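PDB 5HL3: Lmo2470 protein from Listeria monocytogenes EGD-e, which is a leucine-rich repeat internalin that interacts with afadin and facilitates the crossing of basement membranes. Local coordinates for residues Pro140-Met145 against Pro164-Ile169; Pro123-Ile128 against Pro146-Leu151; Thr87-Ile92 against Pro117-Tyr122. All coordinates share one frame; numbering follows the deposited sequence. Where two conformers were deposited one is given.

All three contacts join neighbouring turns of the leucine-rich repeat solenoid, whose short strands form one long parallel sheet. Contact 3 comes first along the chain and closes before the other two open. Contacts 1 and 2 then interleave: 123-128 comes before 140-145, which runs straight into 146-151, and 164-169 follows. Contact 2 includes the pairing of strands 127-129 and 150-152; contacts 1 and 3 lie in loops leading toward strands. The centres of contacts 1 and 2 are about 11 Å apart. Those of contacts 2 and 3 are about 13 Å apart, and those of contacts 1 and 3 about 14 Å. Successive turns are thus tied both through the sheet and through the loops that lead into it.

Contact 1. Residues Pro140-Met145 against Pro164-Ile169; sequences PDFTGM and PNFNNI. With CA (calcium ion), chain F.
D141 grips N167 with both oxygens of its carboxylate. With CG anti to the backbone N (chi1 -174°), the group reaches across to the next loop, where OD1 offers its syn lone pair to N167 N at 2.9 Å. OD2 takes N167 ND2 at 2.8 Å, on its syn side but 24° out of the carboxylate plane. Aspartate suits the place because a short side chain presents two acceptors to two donors of one residue. The other end of the same amide, N167 OD1, binds a calcium ion at 2.4 Å, which would probably polarise the amide and strengthen its N-H donors; D141 is thus a second-shell residue of the site that Q189, N190 and three waters complete.

A further polar link runs from N168 ND2 to F142 O at 3.0 Å, the donor standing above the carbonyl plane. One water bridges D141 OD1, F142 O and N168 N, and another joins D141 OD2 to N168 ND2.

The apolar part of the contact is carried by F142, F166 and I169. The F142 and F166 rings are nearly parallel, their planes 7° apart, but slid so far that they barely overlap; F142 CE2 meets F166 CE1 at 3.6 Å. P140 O sits over the centre of the F142 ring and at the edge of F166, in its plane. I169 CG2 approaches F142 CD2 to 4.0 Å. F142 and F166 hold equivalent places in successive turns here, consistent with the stacked turns of a leucine-rich repeat solenoid.

Contact 2. Residues Pro123-Ile128 against Pro146-Leu151; sequences PEMDTI and PALKQL
T127 and I128 pair with Q150 and L151 as neighbouring strands of the parallel sheet of a leucine-rich repeat solenoid. D126 O accepts two backbone donors at the entry to the strands: K149 N at 2.8 Å and Q150 N at 3.0 Å, the second nearly in line with the carbonyl bond. Two residues on from D126, I128 N gives its hydrogen to Q150 O at 3.1 Å. The ladder continues on both sides, since T127 bonds to L101 and K149 to I173 through their backbones.

On the face that carries T127 and Q150 the side chains are polar. T127 OG1 lies 2.9 Å from Q150 OE1 in the conformer given, and 2.7 Å from D126 OD1. Both oxygens are acceptors for the single hydroxyl proton, and which of them takes it is not settled. The extended K149 chain crosses the D126 carboxylate at a slant, its CD 3.5 Å from D126 OD2, so the lysine meets the aspartate through its methylenes. A water bridges D126 OD2 to A147 O.

I128, L148 and M125, a selenomethionine, are buried. L148, its CG anti to the backbone N (chi1 -164°), lies side by side with M125, CD1 3.9 Å from M125 CG, and crosses I128 at about a right angle. The aliphatic chains of I128 and L148 suit this interior because they bring no polar atoms to satisfy. The chemistry thus divides the contact: backbone bonds fix the spacing of the turns, apolar chains fill the core, and hydroxyl, amide and charged groups face the other way.

Contact 3. Residues Thr87-Ile92 against Pro117-Tyr122; sequences TEFPDI and PNYQNY
D91 receives two consecutive backbone amides of the neighbouring loop on its carboxylate. Q120 N reaches OD2 at 2.8 Å, and N121 N meets the syn lone pair of OD1 at 2.9 Å. CG anti to the backbone N (chi1 -169°) carries the acidic group over to them, while N121 ND2 returns a weak bond to D91 O.

Two phenols bond the backbone of 87-92. Y119 OH donates to F89 O at 2.7 Å, and Y122 OH donates to P90 O at 2.7 Å; tyrosine suits both places because its ring lies among buried residues while the hydroxyl serves a backbone carbonyl. D91 OD1 also lies over one face of the Y122 ring, and the F89 side chain crosses that of Y122 at about a right angle. E88 lays its CG 3.6 Å from P117 CG. The two segments belong to loops of neighbouring turns in the leucine-rich repeat solenoid, each leading toward a strand of its parallel sheet.

Around this first shell, a water donates to Y119 OH and accepts from F89 N. F89 packs on L101 and F103, and E88 OE2 is held by S115 OG. Farther out, Q120 NE2 bonds N118 O and T143 OG1, and N118 OD1 accepts from T143 N of the following turn.

Contact 1. Residues Pro140-Met145 against Pro164-Ile169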
loop_
_atom_site.group_PDB
_atom_site.type_symbol
_atom_site.label_atom_id
_atom_site.label_comp_id
_atom_site.label_asym_id
_atom_site.label_seq_id
_atom_site.Cartn_x
_atom_site.Cartn_y
_atom_site.Cartn_z
ATOM N N PRO A 140 -4.555 11.103 -11.700
ATOM C CA PRO A 140 -5.747 11.784 -12.252
ATOM C C PRO A 140 -7.057 11.163 -11.795
ATOM O O PRO A 140 -7.114 9.953 -11.485
ATOM C CB PRO A 140 -5.604 11.603 -13.775
ATOM C CG PRO A 140 -4.568 10.622 -13.987
ATOM C CD PRO A 140 -3.766 10.415 -12.744
ATOM N N ASP A 141 -8.122 11.982 -11.759
ATOM C CA ASP A 141 -9.468 11.456 -11.566
ATOM C C ASP A 141 -9.878 10.970 -12.982
ATOM O O ASP A 141 -10.485 11.691 -13.745
ATOM C CB ASP A 141 -10.393 12.535 -11.014
ATOM C CG ASP A 141 -11.765 12.012 -10.645
ATOM O OD1 ASP A 141 -11.955 10.784 -10.550
ATOM O OD2 ASP A 141 -12.675 12.864 -10.469
ATOM N N PHE A 142 -9.505 9.732 -13.280
ATOM C CA PHE A 142 -9.602 9.189 -14.641
ATOM C C PHE A 142 -10.956 9.408 -15.269
ATOM O O PHE A 142 -11.975 9.115 -14.651
ATOM C CB PHE A 142 -9.355 7.684 -14.656
ATOM C CG PHE A 142 -8.119 7.254 -13.914
ATOM C CD1 PHE A 142 -6.837 7.460 -14.444
ATOM C CD2 PHE A 142 -8.239 6.616 -12.674
ATOM C CE1 PHE A 142 -5.731 7.056 -13.726
ATOM C CE2 PHE A 142 -7.142 6.185 -11.982
ATOM C CZ PHE A 142 -5.899 6.408 -12.510
ATOM N N THR A 143 -10.961 9.854 -16.515
ATOM C CA THR A 143 -12.215 10.058 -17.259
ATOM C C THR A 143 -12.316 9.194 -18.487
ATOM O O THR A 143 -13.365 9.197 -19.109
ATOM C CB THR A 143 -12.376 11.532 -17.705
ATOM O OG1 THR A 143 -11.232 11.907 -18.475
ATOM C CG2 THR A 143 -12.556 12.482 -16.524
ATOM N N GLY A 144 -11.255 8.471 -18.856
ATOM C CA GLY A 144 -11.243 7.694 -20.124
ATOM C C GLY A 144 -11.064 6.190 -20.004
ATOM O O GLY A 144 -10.855 5.501 -21.027
HETATM N N MSE A 145 -11.148 5.654 -18.789
HETATM C CA MSE A 145 -10.912 4.214 -18.571
HETATM C C MSE A 145 -12.027 3.647 -17.746
HETATM O O MSE A 145 -11.848 3.232 -16.597
HETATM C CB MSE A 145 -9.554 4.006 -17.932
HETATM C CG MSE A 145 -8.416 4.359 -18.902
HETATM SE SE MSE A 145 -6.611 4.019 -18.227
HETATM C CE MSE A 145 -6.580 5.376 -16.833
ATOM N N PRO A 164 -7.259 11.296 -5.670
ATOM C CA PRO A 164 -8.653 11.754 -5.729
ATOM C C PRO A 164 -9.668 10.732 -5.245
ATOM O O PRO A 164 -9.367 9.568 -5.102
ATOM C CB PRO A 164 -8.867 12.044 -7.211
ATOM C CG PRO A 164 -7.923 11.194 -7.907
ATOM C CD PRO A 164 -6.753 10.911 -6.986
ATOM N N ASN A 165 -10.883 11.200 -4.979
ATOM C CA ASN A 165 -11.990 10.344 -4.622
ATOM C C ASN A 165 -12.624 9.932 -5.946
ATOM O O ASN A 165 -13.596 10.508 -6.422
ATOM C CB ASN A 165 -12.941 11.120 -3.701
ATOM C CG ASN A 165 -13.893 10.212 -2.971
ATOM O OD1 ASN A 165 -14.300 9.186 -3.478
ATOM N ND2 ASN A 165 -14.239 10.580 -1.757
ATOM N N PHE A 166 -12.030 8.897 -6.541
ATOM C CA PHE A 166 -12.300 8.537 -7.962
ATOM C C PHE A 166 -13.762 8.514 -8.365
ATOM O O PHE A 166 -14.542 7.742 -7.826
ATOM C CB PHE A 166 -11.705 7.173 -8.300
ATOM C CG PHE A 166 -10.229 7.064 -8.066
ATOM C CD1 PHE A 166 -9.329 7.646 -8.947
ATOM C CD2 PHE A 166 -9.735 6.333 -6.993
ATOM C CE1 PHE A 166 -7.957 7.529 -8.756
ATOM C CE2 PHE A 166 -8.349 6.212 -6.809
ATOM C CZ PHE A 166 -7.470 6.812 -7.690
ATOM N N ASN A 167 -14.120 9.301 -9.385
ATOM C CA ASN A 167 -15.516 9.388 -9.809
ATOM C C ASN A 167 -15.973 8.489 -10.932
ATOM O O ASN A 167 -17.146 8.226 -11.031
ATOM C CB ASN A 167 -15.828 10.840 -10.213
ATOM C CG ASN A 167 -15.934 11.753 -9.013
ATOM O OD1 ASN A 167 -16.891 11.661 -8.275
ATOM N ND2 ASN A 167 -14.916 12.581 -8.766
ATOM N N ASN A 168 -15.055 8.022 -11.766
ATOM C CA ASN A 168 -15.456 7.416 -13.053
ATOM C C ASN A 168 -14.838 6.060 -13.344
ATOM O O ASN A 168 -14.687 5.683 -14.523
ATOM C CB ASN A 168 -15.115 8.387 -14.189
ATOM C CG ASN A 168 -15.457 9.830 -13.861
ATOM O OD1 ASN A 168 -16.625 10.171 -13.661
ATOM N ND2 ASN A 168 -14.447 10.680 -13.814
ATOM N N ILE A 169 -14.456 5.330 -12.304
ATOM C CA ILE A 169 -13.928 3.959 -12.442
ATOM C C ILE A 169 -14.764 3.000 -11.582
ATOM O O ILE A 169 -14.278 2.385 -10.620
ATOM C CB ILE A 169 -12.412 3.866 -12.161
ATOM C CG1 ILE A 169 -12.032 4.475 -10.806
ATOM C CG2 ILE A 169 -11.628 4.550 -13.299
ATOM C CD1 ILE A 169 -10.610 4.205 -10.383
HETATM CA CA CA F . -18.303 11.359 -6.407
HETATM O O HOH W 1 -12.192 8.368 -11.894
HETATM O O HOH W 2 -14.504 13.399 -12.703
HETATM O O HOH W 3 -12.584 6.596 -16.441
HETATM O O HOH W 4 -16.077 11.341 -5.396
HETATM O O HOH W 5 -18.529 13.786 -6.362
HETATM O O HOH W 6 -19.736 11.634 -8.416
#

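Contact 2. Residues Pro123-Ile128 against Pro146-Leu151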
loop_
_atom_site.group_PDB
_atom_site.type_symbol
_atom_site.label_atom_id
_atom_site.label_comp_id
_atom_site.label_asym_id
_atom_site.label_seq_id
_atom_site.Cartn_x
_atom_site.Cartn_y
_atom_site.Cartn_z
ATOM N N PRO A 123 -9.554 2.876 -23.893
ATOM C CA PRO A 123 -10.826 2.684 -23.168
ATOM C C PRO A 123 -11.050 1.297 -22.594
ATOM O O PRO A 123 -11.916 1.136 -21.740
ATOM C CB PRO A 123 -11.879 2.988 -24.234
ATOM C CG PRO A 123 -11.218 2.675 -25.507
ATOM C CD PRO A 123 -9.790 3.099 -25.331
ATOM N N GLU A 124 -10.299 0.297 -23.053
ATOM C CA GLU A 124 -10.417 -1.049 -22.528
ATOM C C GLU A 124 -9.410 -1.344 -21.427
ATOM O O GLU A 124 -9.297 -2.480 -20.982
ATOM C CB GLU A 124 -10.306 -2.082 -23.664
ATOM C CG GLU A 124 -11.397 -1.857 -24.721
ATOM C CD GLU A 124 -11.267 -2.685 -25.979
ATOM O OE1 GLU A 124 -10.468 -3.600 -26.034
ATOM O OE2 GLU A 124 -12.001 -2.408 -26.935
HETATM N N MSE A 125 -8.698 -0.335 -20.931
HETATM C CA MSE A 125 -7.719 -0.616 -19.860
HETATM C C MSE A 125 -8.359 -1.292 -18.669
HETATM O O MSE A 125 -9.373 -0.835 -18.158
HETATM C CB MSE A 125 -7.052 0.672 -19.395
HETATM C CG MSE A 125 -5.794 0.403 -18.541
HETATM SE SE MSE A 125 -4.236 -0.122 -19.588
HETATM C CE MSE A 125 -3.678 1.686 -20.101
ATOM N N ASP A 126 -7.712 -2.373 -18.221
ATOM C CA ASP A 126 -8.167 -3.174 -17.064
ATOM C C ASP A 126 -7.240 -3.027 -15.852
ATOM O O ASP A 126 -7.721 -2.929 -14.719
ATOM C CB ASP A 126 -8.268 -4.652 -17.513
ATOM C CG ASP A 126 -8.672 -5.573 -16.405
ATOM O OD1 ASP A 126 -7.776 -6.003 -15.646
ATOM O OD2 ASP A 126 -9.879 -5.899 -16.314
ATOM N N THR A 127 -5.925 -3.033 -16.083
ATOM C CA THR A 127 -4.941 -3.024 -15.005
ATOM C C THR A 127 -3.774 -2.128 -15.343
ATOM O O THR A 127 -3.213 -2.228 -16.444
ATOM C CB THR A 127 -4.405 -4.447 -14.715
ATOM O OG1 THR A 127 -5.491 -5.304 -14.295
ATOM C CG2 THR A 127 -3.341 -4.458 -13.640
ATOM N N ILE A 128 -3.388 -1.293 -14.376
ATOM C CA ILE A 128 -2.200 -0.435 -14.463
ATOM C C ILE A 128 -1.312 -0.723 -13.254
ATOM O O ILE A 128 -1.790 -0.727 -12.131
ATOM C CB ILE A 128 -2.547 1.049 -14.510
ATOM C CG1 ILE A 128 -3.375 1.380 -15.781
ATOM C CG2 ILE A 128 -1.263 1.880 -14.429
ATOM C CD1 ILE A 128 -3.849 2.810 -15.815
ATOM N N PRO A 146 -13.196 3.526 -18.361
ATOM C CA PRO A 146 -14.376 3.099 -17.614
ATOM C C PRO A 146 -14.330 1.660 -17.123
ATOM O O PRO A 146 -15.104 1.301 -16.213
ATOM C CB PRO A 146 -15.505 3.295 -18.613
ATOM C CG PRO A 146 -14.880 3.154 -19.954
ATOM C CD PRO A 146 -13.520 3.814 -19.772
ATOM N N ALA A 147 -13.456 0.839 -17.700
ATOM C CA ALA A 147 -13.396 -0.570 -17.366
ATOM C C ALA A 147 -12.237 -0.893 -16.415
ATOM O O ALA A 147 -11.941 -2.059 -16.167
ATOM C CB ALA A 147 -13.331 -1.390 -18.628
ATOM N N LEU A 148 -11.586 0.126 -15.855
ATOM C CA LEU A 148 -10.445 -0.123 -14.975
ATOM C C LEU A 148 -10.843 -0.960 -13.750
ATOM O O LEU A 148 -11.825 -0.643 -13.083
ATOM C CB LEU A 148 -9.807 1.196 -14.519
ATOM C CG LEU A 148 -8.401 1.095 -13.924
ATOM C CD1 LEU A 148 -7.402 0.747 -15.009
ATOM C CD2 LEU A 148 -8.018 2.410 -13.270
ATOM N N LYS A 149 -10.099 -2.025 -13.482
ATOM C CA LYS A 149 -10.381 -2.951 -12.377
ATOM C C LYS A 149 -9.285 -3.080 -11.332
ATOM O O LYS A 149 -9.578 -3.387 -10.162
ATOM C CB LYS A 149 -10.729 -4.341 -12.926
ATOM C CG LYS A 149 -12.120 -4.364 -13.536
ATOM C CD LYS A 149 -12.516 -5.740 -14.046
ATOM C CE LYS A 149 -13.886 -5.694 -14.658
ATOM N NZ LYS A 149 -14.341 -7.007 -15.178
ATOM N N GLN A 150 -8.030 -2.833 -11.720
ATOM C CA GLN A 150 -6.917 -2.983 -10.785
ATOM C C GLN A 150 -5.930 -1.868 -10.954
ATOM O O GLN A 150 -5.513 -1.549 -12.081
ATOM C CB GLN A 150 -6.203 -4.322 -10.954
ATOM C CG GLN A 150 -7.105 -5.531 -10.956
ATOM C CD GLN A 150 -6.304 -6.818 -11.018
ATOM O OE1 GLN A 150 -5.541 -7.048 -11.957
ATOM N NE2 GLN A 150 -6.450 -7.645 -10.010
ATOM N N LEU A 151 -5.487 -1.308 -9.828
ATOM C CA LEU A 151 -4.547 -0.205 -9.833
ATOM C C LEU A 151 -3.465 -0.476 -8.781
ATOM O O LEU A 151 -3.764 -0.478 -7.575
ATOM C CB LEU A 151 -5.304 1.096 -9.589
ATOM C CG LEU A 151 -4.546 2.389 -9.701
ATOM C CD1 LEU A 151 -3.845 2.532 -11.044
ATOM C CD2 LEU A 151 -5.510 3.549 -9.462
HETATM O O HOH W 7 -11.802 -4.391 -17.554
#

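Contact 3. Residues Thr87-Ile92 against Pro117-Tyr122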
loop_
_atom_site.group_PDB
_atom_site.type_symbol
_atom_site.label_atom_id
_atom_site.label_comp_id
_atom_site.label_asym_id
_atom_site.label_seq_id
_atom_site.Cartn_x
_atom_site.Cartn_y
_atom_site.Cartn_z
ATOM N N THR A 87 9.667 8.900 -18.779
ATOM C CA THR A 87 8.883 9.189 -17.587
ATOM C C THR A 87 7.380 9.004 -17.807
ATOM O O THR A 87 6.602 9.229 -16.895
ATOM C CB THR A 87 9.148 10.606 -17.049
ATOM O OG1 THR A 87 8.743 11.584 -18.024
ATOM C CG2 THR A 87 10.627 10.823 -16.739
ATOM N N GLU A 88 6.972 8.595 -18.994
ATOM C CA GLU A 88 5.558 8.431 -19.289
ATOM C C GLU A 88 5.351 7.534 -20.486
ATOM O O GLU A 88 6.078 7.669 -21.501
ATOM C CB GLU A 88 4.965 9.803 -19.572
ATOM C CG GLU A 88 3.519 9.844 -19.958
ATOM C CD GLU A 88 3.052 11.264 -20.026
ATOM O OE1 GLU A 88 2.950 11.766 -21.158
ATOM O OE2 GLU A 88 2.910 11.871 -18.958
ATOM N N PHE A 89 4.403 6.593 -20.405
ATOM C CA PHE A 89 3.990 5.867 -21.605
ATOM C C PHE A 89 2.953 6.750 -22.295
ATOM O O PHE A 89 1.995 7.158 -21.668
ATOM C CB PHE A 89 3.433 4.470 -21.288
ATOM C CG PHE A 89 3.190 3.672 -22.518
ATOM C CD1 PHE A 89 4.252 3.110 -23.211
ATOM C CD2 PHE A 89 1.927 3.552 -23.052
ATOM C CE1 PHE A 89 4.046 2.423 -24.400
ATOM C CE2 PHE A 89 1.721 2.870 -24.234
ATOM C CZ PHE A 89 2.784 2.314 -24.903
ATOM N N PRO A 90 3.153 7.076 -23.572
ATOM C CA PRO A 90 2.269 8.046 -24.209
ATOM C C PRO A 90 0.849 7.548 -24.476
ATOM O O PRO A 90 0.619 6.343 -24.557
ATOM C CB PRO A 90 2.996 8.359 -25.509
ATOM C CG PRO A 90 3.647 7.063 -25.854
ATOM C CD PRO A 90 4.145 6.540 -24.519
ATOM N N ASP A 91 -0.074 8.495 -24.597
ATOM C CA ASP A 91 -1.482 8.235 -24.916
ATOM C C ASP A 91 -1.610 8.330 -26.442
ATOM O O ASP A 91 -1.926 9.380 -26.980
ATOM C CB ASP A 91 -2.337 9.300 -24.191
ATOM C CG ASP A 91 -3.811 9.011 -24.209
ATOM O OD1 ASP A 91 -4.245 7.915 -24.623
ATOM O OD2 ASP A 91 -4.577 9.890 -23.781
ATOM N N ILE A 92 -1.289 7.247 -27.145
ATOM C CA ILE A 92 -1.291 7.226 -28.612
ATOM C C ILE A 92 -2.529 6.502 -29.114
ATOM O O ILE A 92 -3.194 5.795 -28.334
ATOM C CB ILE A 92 0.002 6.597 -29.186
ATOM C CG1 ILE A 92 0.197 5.153 -28.680
ATOM C CG2 ILE A 92 1.220 7.448 -28.796
ATOM C CD1 ILE A 92 1.294 4.398 -29.371
ATOM N N PRO A 117 -0.745 9.769 -17.074
ATOM C CA PRO A 117 -1.696 10.580 -17.818
ATOM C C PRO A 117 -3.138 10.176 -17.589
ATOM O O PRO A 117 -3.415 9.039 -17.230
ATOM C CB PRO A 117 -1.335 10.286 -19.296
ATOM C CG PRO A 117 0.007 9.796 -19.280
ATOM C CD PRO A 117 0.215 9.118 -17.979
ATOM N N ASN A 118 -4.054 11.111 -17.846
ATOM C CA ASN A 118 -5.471 10.789 -17.845
ATOM C C ASN A 118 -5.770 10.188 -19.240
ATOM O O ASN A 118 -6.388 10.823 -20.089
ATOM C CB ASN A 118 -6.257 12.062 -17.553
ATOM C CG ASN A 118 -7.747 11.830 -17.487
ATOM O OD1 ASN A 118 -8.213 10.717 -17.235
ATOM N ND2 ASN A 118 -8.509 12.888 -17.775
ATOM N N TYR A 119 -5.358 8.944 -19.429
ATOM C CA TYR A 119 -5.408 8.311 -20.751
ATOM C C TYR A 119 -6.800 8.353 -21.346
ATOM O O TYR A 119 -7.782 7.976 -20.682
ATOM C CB TYR A 119 -4.975 6.842 -20.668
ATOM C CG TYR A 119 -3.499 6.638 -20.401
ATOM C CD1 TYR A 119 -2.542 7.000 -21.349
ATOM C CD2 TYR A 119 -3.063 6.063 -19.235
ATOM C CE1 TYR A 119 -1.186 6.806 -21.127
ATOM C CE2 TYR A 119 -1.715 5.839 -19.005
ATOM C CZ TYR A 119 -0.793 6.237 -19.940
ATOM O OH TYR A 119 0.547 6.036 -19.677
ATOM N N GLN A 120 -6.861 8.731 -22.629
ATOM C CA GLN A 120 -8.103 8.752 -23.363
ATOM C C GLN A 120 -8.205 7.721 -24.475
ATOM O O GLN A 120 -9.325 7.419 -24.921
ATOM C CB GLN A 120 -8.340 10.148 -23.969
ATOM C CG GLN A 120 -8.399 11.264 -22.919
ATOM C CD GLN A 120 -9.566 11.089 -21.984
ATOM O OE1 GLN A 120 -10.717 10.956 -22.441
ATOM N NE2 GLN A 120 -9.311 11.100 -20.692
ATOM N N ASN A 121 -7.073 7.180 -24.930
ATOM C CA ASN A 121 -7.080 6.298 -26.098
ATOM C C ASN A 121 -7.013 4.808 -25.761
ATOM O O ASN A 121 -6.893 3.982 -26.665
ATOM C CB ASN A 121 -5.949 6.671 -27.063
ATOM C CG ASN A 121 -6.132 8.044 -27.650
ATOM O OD1 ASN A 121 -7.213 8.372 -28.137
ATOM N ND2 ASN A 121 -5.080 8.832 -27.633
ATOM N N TYR A 122 -7.140 4.465 -24.483
ATOM C CA TYR A 122 -7.125 3.066 -24.028
ATOM C C TYR A 122 -8.398 2.773 -23.243
ATOM O O TYR A 122 -8.339 2.445 -22.057
ATOM C CB TYR A 122 -5.879 2.777 -23.166
ATOM C CG TYR A 122 -4.586 3.244 -23.801
ATOM C CD1 TYR A 122 -4.247 2.879 -25.116
ATOM C CD2 TYR A 122 -3.665 4.019 -23.096
ATOM C CE1 TYR A 122 -3.083 3.313 -25.704
ATOM C CE2 TYR A 122 -2.476 4.447 -23.688
ATOM C CZ TYR A 122 -2.190 4.090 -25.000
ATOM O OH TYR A 122 -1.023 4.501 -25.632
HETATM O O HOH W 8 2.785 6.496 -17.989
HETATM O O HOH W 9 -3.525 11.587 -21.826
HETATM O O HOH W 10 -4.722 3.565 -28.799
#